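Long-range contact in Udp-n-acetylglucosamine pyrophosphorylase (Trypanosoma brucei, PDB 4BQH), which probably catalyses the formation of UDP-N-acetylglucosamine and diphosphate from UTP and N-acetyl-alpha-D-glucosamine 1-phosphate: residues E300-R312 against A422-F434. Residues are numbered along the deposited sequence; the frame is centred on the assembly and turned at random.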
ATOM      1  N   GLU A 300       2.402  14.776  15.551  1.00 10.90           N
ATOM      2  CA  GLU A 300       1.012  15.278  15.437  1.00 10.60           C
ATOM      3  C   GLU A 300       0.013  14.556  16.348  1.00 10.99           C
ATOM      4  O   GLU A 300      -1.122  15.010  16.511  1.00 10.39           O
ATOM      5  CB  GLU A 300       0.514  15.188  13.976  1.00 11.16           C
ATOM      6  CG  GLU A 300       1.290  16.107  13.021  1.00 11.37           C
ATOM      7  CD  GLU A 300       1.095  17.611  13.288  1.00 12.17           C
ATOM      8  OE1 GLU A 300      -0.024  18.044  13.639  1.00 12.18           O
ATOM      9  OE2 GLU A 300       2.059  18.374  13.122  1.00 12.15           O
ATOM     10  N   GLU A 301       0.458  13.458  16.952  1.00 11.04           N
ATOM     11  CA  GLU A 301      -0.402  12.533  17.696  1.00 12.30           C
ATOM     12  C   GLU A 301      -1.564  12.070  16.791  1.00 11.63           C
ATOM     13  O   GLU A 301      -2.707  11.961  17.231  1.00 12.37           O
ATOM     14  CB  GLU A 301      -0.904  13.162  19.016  1.00 14.89           C
ATOM     15  CG  GLU A 301       0.225  13.580  19.953  1.00 18.82           C
ATOM     16  CD  GLU A 301      -0.268  14.451  21.090  1.00 23.15           C
ATOM     17  OE1 GLU A 301      -0.772  13.894  22.084  1.00 24.90           O
ATOM     18  OE2 GLU A 301      -0.152  15.689  20.981  1.00 28.47           O
ATOM     19  N   ALA A 302      -1.240  11.772  15.530  1.00  9.86           N
ATOM     20  CA  ALA A 302      -2.230  11.340  14.546  1.00  9.64           C
ATOM     21  C   ALA A 302      -2.492   9.839  14.668  1.00  9.57           C
ATOM     22  O   ALA A 302      -1.573   9.055  15.001  1.00 10.34           O
ATOM     23  CB  ALA A 302      -1.747  11.681  13.149  1.00  9.04           C
ATOM     24  N   HIS A 303      -3.743   9.453  14.440  1.00  9.19           N
ATOM     25  CA  HIS A 303      -4.115   8.038  14.293  1.00  9.11           C
ATOM     26  C   HIS A 303      -4.144   7.620  12.831  1.00  8.77           C
ATOM     27  O   HIS A 303      -3.987   6.445  12.504  1.00  8.95           O
ATOM     28  CB  HIS A 303      -5.455   7.782  14.964  1.00  9.88           C
ATOM     29  CG  HIS A 303      -5.361   7.732  16.471  1.00 10.74           C
ATOM     30  ND1 HIS A 303      -4.796   6.688  17.132  1.00 11.11           N
ATOM     31  CD2 HIS A 303      -5.776   8.648  17.446  1.00 11.39           C
ATOM     32  CE1 HIS A 303      -4.832   6.929  18.470  1.00 12.03           C
ATOM     33  NE2 HIS A 303      -5.452   8.127  18.663  1.00 11.58           N
ATOM     34  N   VAL A 304      -4.347   8.587  11.938  1.00  8.05           N
ATOM     35  CA  VAL A 304      -4.239   8.348  10.479  1.00  7.98           C
ATOM     36  C   VAL A 304      -3.471   9.501   9.848  1.00  7.88           C
ATOM     37  O   VAL A 304      -3.833  10.665  10.070  1.00  7.72           O
ATOM     38  CB  VAL A 304      -5.625   8.261   9.799  1.00  8.07           C
ATOM     39  CG1 VAL A 304      -5.461   8.231   8.262  1.00  8.48           C
ATOM     40  CG2 VAL A 304      -6.371   7.023  10.278  1.00  8.07           C
ATOM     41  N   VAL A 305      -2.440   9.187   9.055  1.00  7.35           N
ATOM     42  CA  VAL A 305      -1.831  10.174   8.166  1.00  7.65           C
ATOM     43  C   VAL A 305      -1.935   9.621   6.756  1.00  7.74           C
ATOM     44  O   VAL A 305      -1.631   8.441   6.536  1.00  8.47           O
ATOM     45  CB  VAL A 305      -0.340  10.435   8.486  1.00  7.57           C
ATOM     46  CG1 VAL A 305       0.168  11.581   7.636  1.00  7.42           C
ATOM     47  CG2 VAL A 305      -0.162  10.798   9.961  1.00  7.40           C
ATOM     48  N   VAL A 306      -2.411  10.453   5.821  1.00  7.79           N
ATOM     49  CA  VAL A 306      -2.441  10.055   4.415  1.00  8.31           C
ATOM     50  C   VAL A 306      -1.422  10.856   3.622  1.00  8.18           C
ATOM     51  O   VAL A 306      -1.201  12.079   3.867  1.00  8.23           O
ATOM     52  CB  VAL A 306      -3.842  10.208   3.771  1.00  8.14           C
ATOM     53  CG1 VAL A 306      -4.857   9.348   4.542  1.00  8.63           C
ATOM     54  CG2 VAL A 306      -4.279  11.671   3.759  1.00  8.65           C
ATOM     55  N   LYS A 307      -0.783  10.174   2.675  1.00  8.42           N
ATOM     56  CA  LYS A 307       0.017  10.910   1.697  1.00  9.16           C
ATOM     57  C   LYS A 307      -0.821  11.240   0.479  1.00  9.52           C
ATOM     58  O   LYS A 307      -1.590  10.411  -0.004  1.00  9.85           O
ATOM     59  CB  LYS A 307       1.224  10.094   1.235  1.00  9.79           C
ATOM     60  CG  LYS A 307       2.400  10.223   2.178  1.00 10.73           C
ATOM     61  CD  LYS A 307       3.580   9.466   1.569  1.00 10.82           C
ATOM     62  CE  LYS A 307       4.802   9.615   2.453  1.00 11.80           C
ATOM     63  NZ  LYS A 307       5.879   8.661   2.031  1.00 11.69           N
ATOM     64  N   THR A 308      -0.637  12.444  -0.034  1.00  8.98           N
ATOM     65  CA  THR A 308      -1.418  12.931  -1.180  1.00  9.65           C
ATOM     66  C   THR A 308      -0.474  13.688  -2.094  1.00  9.88           C
ATOM     67  O   THR A 308       0.610  14.085  -1.664  1.00  9.45           O
ATOM     68  CB  THR A 308      -2.535  13.883  -0.726  1.00  9.84           C
ATOM     69  OG1 THR A 308      -1.970  14.967   0.032  1.00 10.96           O
ATOM     70  CG2 THR A 308      -3.523  13.125   0.173  1.00  9.60           C
ATOM     71  N   CYS A 309      -0.885  13.888  -3.342  1.00 10.72           N
ATOM     72  CA  CYS A 309      -0.094  14.654  -4.311  1.00 11.02           C
ATOM     73  C   CYS A 309      -0.999  15.696  -4.991  1.00 10.86           C
ATOM     74  O   CYS A 309      -2.195  15.448  -5.155  1.00 10.01           O
ATOM     75  CB  CYS A 309       0.449  13.698  -5.394  1.00 12.55           C
ATOM     76  SG  CYS A 309       1.658  12.532  -4.720  1.00 15.94           S
ATOM     77  N   PRO A 310      -0.432  16.834  -5.431  1.00 10.88           N
ATOM     78  CA  PRO A 310      -1.224  17.723  -6.282  1.00 11.20           C
ATOM     79  C   PRO A 310      -1.741  16.974  -7.533  1.00 11.58           C
ATOM     80  O   PRO A 310      -1.055  16.081  -8.052  1.00 11.61           O
ATOM     81  CB  PRO A 310      -0.226  18.818  -6.711  1.00 11.46           C
ATOM     82  CG  PRO A 310       0.972  18.666  -5.826  1.00 11.77           C
ATOM     83  CD  PRO A 310       0.971  17.275  -5.280  1.00 11.32           C
ATOM     84  N   LYS A 311      -2.922  17.324  -8.022  1.00 11.77           N
ATOM     85  CA  LYS A 311      -3.419  16.732  -9.271  1.00 13.37           C
ATOM     86  C   LYS A 311      -2.553  17.169 -10.451  1.00 14.30           C
ATOM     87  O   LYS A 311      -2.027  18.275 -10.451  1.00 14.04           O
ATOM     88  CB  LYS A 311      -4.884  17.106  -9.547  1.00 13.91           C
ATOM     89  CG  LYS A 311      -5.835  16.654  -8.436  1.00 15.10           C
ATOM     90  CD  LYS A 311      -7.129  16.063  -8.967  1.00 16.66           C
ATOM     91  CE  LYS A 311      -7.767  16.868 -10.082  1.00 17.77           C
ATOM     92  NZ  LYS A 311      -9.038  16.298 -10.604  1.00 18.49           N
ATOM     93  N   ARG A 312      -2.424  16.295 -11.445  1.00 15.68           N
ATOM     94  CA  ARG A 312      -1.658  16.612 -12.656  1.00 18.34           C
ATOM     95  C   ARG A 312      -2.348  17.666 -13.530  1.00 19.46           C
ATOM     96  O   ARG A 312      -1.693  18.437 -14.253  1.00 21.63           O
ATOM     97  CB  ARG A 312      -1.357  15.326 -13.435  1.00 20.38           C
ATOM     98  CG  ARG A 312      -0.072  14.661 -12.974  1.00 24.99           C
ATOM     99  CD  ARG A 312       1.125  15.329 -13.652  1.00 29.17           C
ATOM    100  NE  ARG A 312       2.261  15.409 -12.743  1.00 32.20           N
ATOM    101  CZ  ARG A 312       3.249  14.527 -12.714  1.00 32.95           C
ATOM    102  NH1 ARG A 312       3.245  13.516 -13.574  1.00 33.89           N
ATOM    103  NH2 ARG A 312       4.235  14.663 -11.834  1.00 31.50           N
ATOM    104  N   ALA A 422      -7.267  13.915  14.828  1.00 11.67           N
ATOM    105  CA  ALA A 422      -6.204  12.905  14.780  1.00 11.20           C
ATOM    106  C   ALA A 422      -5.998  12.388  13.349  1.00 10.24           C
ATOM    107  O   ALA A 422      -5.387  11.332  13.143  1.00  9.95           O
ATOM    108  CB  ALA A 422      -6.515  11.768  15.751  1.00 11.60           C
ATOM    109  N   PHE A 423      -6.522  13.156  12.382  1.00 10.08           N
ATOM    110  CA  PHE A 423      -6.290  12.906  10.942  1.00  9.68           C
ATOM    111  C   PHE A 423      -5.366  13.971  10.339  1.00  9.24           C
ATOM    112  O   PHE A 423      -5.588  15.173  10.517  1.00  9.12           O
ATOM    113  CB  PHE A 423      -7.639  12.894  10.195  1.00 10.09           C
ATOM    114  CG  PHE A 423      -7.503  12.635   8.707  1.00  9.80           C
ATOM    115  CD1 PHE A 423      -7.533  11.327   8.218  1.00 10.33           C
ATOM    116  CD2 PHE A 423      -7.350  13.675   7.813  1.00 10.44           C
ATOM    117  CE1 PHE A 423      -7.425  11.077   6.867  1.00  9.79           C
ATOM    118  CE2 PHE A 423      -7.245  13.439   6.438  1.00 10.24           C
ATOM    119  CZ  PHE A 423      -7.280  12.129   5.972  1.00 10.45           C
ATOM    120  N   ARG A 424      -4.310  13.537   9.653  1.00  9.01           N
ATOM    121  CA  ARG A 424      -3.400  14.486   9.007  1.00  8.91           C
ATOM    122  C   ARG A 424      -3.131  14.109   7.551  1.00  8.86           C
ATOM    123  O   ARG A 424      -3.165  12.930   7.167  1.00  8.63           O
ATOM    124  CB  ARG A 424      -2.070  14.558   9.757  1.00  8.99           C
ATOM    125  CG  ARG A 424      -2.157  15.044  11.216  1.00  9.55           C
ATOM    126  CD  ARG A 424      -2.435  16.538  11.212  1.00 10.40           C
ATOM    127  NE  ARG A 424      -2.521  17.096  12.574  1.00 10.72           N
ATOM    128  CZ  ARG A 424      -3.639  17.232  13.276  1.00 12.01           C
ATOM    129  NH1 ARG A 424      -4.817  16.823  12.789  1.00 11.60           N
ATOM    130  NH2 ARG A 424      -3.574  17.771  14.500  1.00 12.43           N
ATOM    131  N   ILE A 425      -2.868  15.137   6.757  1.00  9.01           N
ATOM    132  CA  ILE A 425      -2.472  14.987   5.352  1.00  8.95           C
ATOM    133  C   ILE A 425      -1.014  15.400   5.227  1.00  9.40           C
ATOM    134  O   ILE A 425      -0.599  16.436   5.794  1.00  9.25           O
ATOM    135  CB  ILE A 425      -3.301  15.934   4.471  1.00  9.37           C
ATOM    136  CG1 ILE A 425      -4.743  15.398   4.366  1.00  9.82           C
ATOM    137  CG2 ILE A 425      -2.650  16.082   3.078  1.00  9.52           C
ATOM    138  CD1 ILE A 425      -5.747  16.389   3.789  1.00 10.21           C
ATOM    139  N   MET A 426      -0.240  14.615   4.474  1.00  9.52           N
ATOM    140  CA  MET A 426       1.126  14.998   4.100  1.00 10.48           C
ATOM    141  C   MET A 426       1.171  15.046   2.563  1.00 10.12           C
ATOM    142  O   MET A 426       1.052  14.023   1.910  1.00  9.95           O
ATOM    143  CB  MET A 426       2.157  14.012   4.674  1.00 11.91           C
ATOM    144  CG  MET A 426       3.607  14.442   4.439  1.00 14.46           C
ATOM    145  SD  MET A 426       4.737  13.410   5.420  1.00 20.88           S
ATOM    146  CE  MET A 426       4.770  11.961   4.476  1.00 17.80           C
ATOM    147  N   GLN A 427       1.270  16.253   2.017  1.00 10.13           N
ATOM    148  CA  GLN A 427       1.283  16.445   0.564  1.00 10.13           C
ATOM    149  C   GLN A 427       2.735  16.278   0.104  1.00  9.96           C
ATOM    150  O   GLN A 427       3.597  17.017   0.543  1.00 10.13           O
ATOM    151  CB  GLN A 427       0.737  17.828   0.197  1.00 10.70           C
ATOM    152  CG  GLN A 427       0.691  18.116  -1.315  1.00 11.52           C
ATOM    153  CD  GLN A 427      -0.691  17.916  -1.933  1.00 12.43           C
ATOM    154  OE1 GLN A 427      -1.320  16.865  -1.768  1.00 13.21           O
ATOM    155  NE2 GLN A 427      -1.163  18.932  -2.659  1.00 12.24           N
ATOM    156  N   VAL A 428       2.974  15.305  -0.772  1.00  9.75           N
ATOM    157  CA  VAL A 428       4.327  14.921  -1.184  1.00  9.97           C
ATOM    158  C   VAL A 428       4.512  15.111  -2.696  1.00 10.10           C
ATOM    159  O   VAL A 428       3.554  15.318  -3.432  1.00  9.38           O
ATOM    160  CB  VAL A 428       4.693  13.462  -0.777  1.00 10.44           C
ATOM    161  CG1 VAL A 428       4.653  13.288   0.734  1.00 10.58           C
ATOM    162  CG2 VAL A 428       3.785  12.428  -1.466  1.00 10.76           C
ATOM    163  N   ASP A 429       5.771  15.014  -3.115  1.00 11.08           N
ATOM    164  CA  ASP A 429       6.209  15.175  -4.479  1.00 12.53           C
ATOM    165  C   ASP A 429       5.931  13.885  -5.268  1.00 11.76           C
ATOM    166  O   ASP A 429       6.595  12.877  -5.047  1.00 11.33           O
ATOM    167  CB  ASP A 429       7.724  15.470  -4.398  1.00 14.77           C
ATOM    168  CG  ASP A 429       8.283  16.097  -5.647  1.00 17.57           C
ATOM    169  OD1 ASP A 429       7.909  15.648  -6.759  1.00 18.51           O
ATOM    170  OD2 ASP A 429       9.143  17.026  -5.487  1.00 19.55           O
ATOM    171  N   ARG A 430       4.990  13.927  -6.211  1.00 11.63           N
ATOM    172  CA  ARG A 430       4.527  12.719  -6.903  1.00 12.31           C
ATOM    173  C   ARG A 430       5.689  11.980  -7.554  1.00 13.02           C
ATOM    174  O   ARG A 430       5.799  10.766  -7.477  1.00 13.45           O
ATOM    175  CB  ARG A 430       3.466  13.058  -7.966  1.00 12.77           C
ATOM    176  CG  ARG A 430       2.919  11.825  -8.688  1.00 13.57           C
ATOM    177  CD  ARG A 430       2.049  12.215  -9.881  1.00 14.63           C
ATOM    178  NE  ARG A 430       0.889  13.006  -9.474  1.00 14.81           N
ATOM    179  CZ  ARG A 430      -0.387  12.676  -9.717  1.00 15.71           C
ATOM    180  NH1 ARG A 430      -0.696  11.546 -10.347  1.00 14.81           N
ATOM    181  NH2 ARG A 430      -1.360  13.488  -9.315  1.00 15.82           N
ATOM    182  N   ASP A 431       6.562  12.746  -8.187  1.00 13.60           N
ATOM    183  CA  ASP A 431       7.629  12.134  -8.948  1.00 15.02           C
ATOM    184  C   ASP A 431       8.703  11.491  -8.070  1.00 14.71           C
ATOM    185  O   ASP A 431       9.549  10.768  -8.591  1.00 15.08           O
ATOM    186  CB  ASP A 431       8.201  13.138  -9.944  1.00 17.01           C
ATOM    187  CG  ASP A 431       7.247  13.408 -11.111  1.00 19.30           C
ATOM    188  OD1 ASP A 431       6.074  12.987 -11.091  1.00 21.48           O
ATOM    189  OD2 ASP A 431       7.684  14.040 -12.074  1.00 22.99           O
ATOM    190  N   ASP A 432       8.648  11.724  -6.756  1.00 14.00           N
ATOM    191  CA  ASP A 432       9.552  11.080  -5.811  1.00 14.00           C
ATOM    192  C   ASP A 432       8.886   9.889  -5.101  1.00 13.61           C
ATOM    193  O   ASP A 432       9.573   9.074  -4.470  1.00 13.35           O
ATOM    194  CB  ASP A 432      10.030  12.088  -4.740  1.00 16.16           C
ATOM    195  CG  ASP A 432      10.979  13.148  -5.294  1.00 19.87           C
ATOM    196  OD1 ASP A 432      11.637  12.905  -6.341  1.00 21.67           O
ATOM    197  OD2 ASP A 432      11.089  14.219  -4.650  1.00 20.71           O
ATOM    198  N   GLU A 433       7.560   9.786  -5.203  1.00 11.73           N
ATOM    199  CA  GLU A 433       6.796   8.993  -4.257  1.00 12.47           C
ATOM    200  C   GLU A 433       5.772   8.048  -4.884  1.00 11.90           C
ATOM    201  O   GLU A 433       5.302   7.153  -4.219  1.00 11.96           O
ATOM    202  CB  GLU A 433       6.069   9.935  -3.281  1.00 13.08           C
ATOM    203  CG  GLU A 433       6.975  10.749  -2.361  1.00 14.40           C
ATOM    204  CD  GLU A 433       7.175  10.106  -0.993  1.00 16.46           C
ATOM    205  OE1 GLU A 433       6.358   9.271  -0.602  1.00 15.66           O
ATOM    206  OE2 GLU A 433       8.145  10.465  -0.299  1.00 18.64           O
ATOM    207  N   PHE A 434       5.431   8.238  -6.159  1.00 11.90           N
ATOM    208  CA  PHE A 434       4.298   7.514  -6.721  1.00 12.36           C
ATOM    209  C   PHE A 434       4.524   7.187  -8.198  1.00 12.30           C
ATOM    210  O   PHE A 434       4.393   8.068  -9.041  1.00 13.39           O
ATOM    211  CB  PHE A 434       3.030   8.381  -6.533  1.00 12.63           C
ATOM    212  CG  PHE A 434       1.748   7.750  -7.046  1.00 13.08           C
ATOM    213  CD1 PHE A 434       1.223   6.608  -6.451  1.00 12.88           C
ATOM    214  CD2 PHE A 434       1.069   8.325  -8.122  1.00 13.41           C
ATOM    215  CE1 PHE A 434       0.054   6.030  -6.948  1.00 13.27           C
ATOM    216  CE2 PHE A 434      -0.122   7.783  -8.601  1.00 13.56           C
ATOM    217  CZ  PHE A 434      -0.639   6.639  -8.004  1.00 13.84           C
TER
HETATM  218  O   HOH W   1      -1.401  17.890  16.352  1.00 27.16           O
HETATM  219  O   HOH W   2       1.478  15.790  -8.843  1.00 16.38           O
HETATM  220  O   HOH W   3       4.316  11.227 -12.467  1.00 27.12           O
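Arg424 N bonds Val304 O, Val306 N bonds Arg424 O, and the alternation continues to Val428 N on Thr308 O. These bonds join strands 304-309 and 423-427, parallel neighbours in the central mixed sheet of this GT-A-type pyrophosphorylase. At the start, Ala422 O takes both His303 N (2.8 Å) and Val304 N (3.2 Å).

Arg430, in the short, weakly bonded helix about 430-433, can be followed outward. Arg430 CB lies 3.8 Å from Cys309 SG. CG stands anti to the backbone N (chi1 -178°) and the chain runs on extended, until a bend at chi3 (-61°) turns the guanidinium toward Pro310 and Arg312. Arg430 CD sits over one face of the Arg312 guanidinium, 3.8 Å from Arg312 CZ. Arg430 NE gives its hydrogen to a water that also donates to Pro310 O. Arg312 CG covers one face of the Arg430 guanidinium, over CZ. Arg430 NH2 bonds Pro310 O at 2.9 Å, nearly in the guanidinium plane, and NH1 pairs with Glu316.

Arg312 NH2 reaches Asp431 OD1 at 2.6 Å, from above the carboxylate plane. At the other end, Arg424 NE meets Glu300 OE1 at 2.9 Å in an almost straight bond (174°). Between them, Lys307 NZ bridges Glu433 OE1 and Asp290. Thr308 OG1 donates to Gln427 OE1 at 2.7 Å.

The two neighbouring arginines each have a carboxylate partner, Glu316 or Asp431, which probably offsets their mutual repulsion.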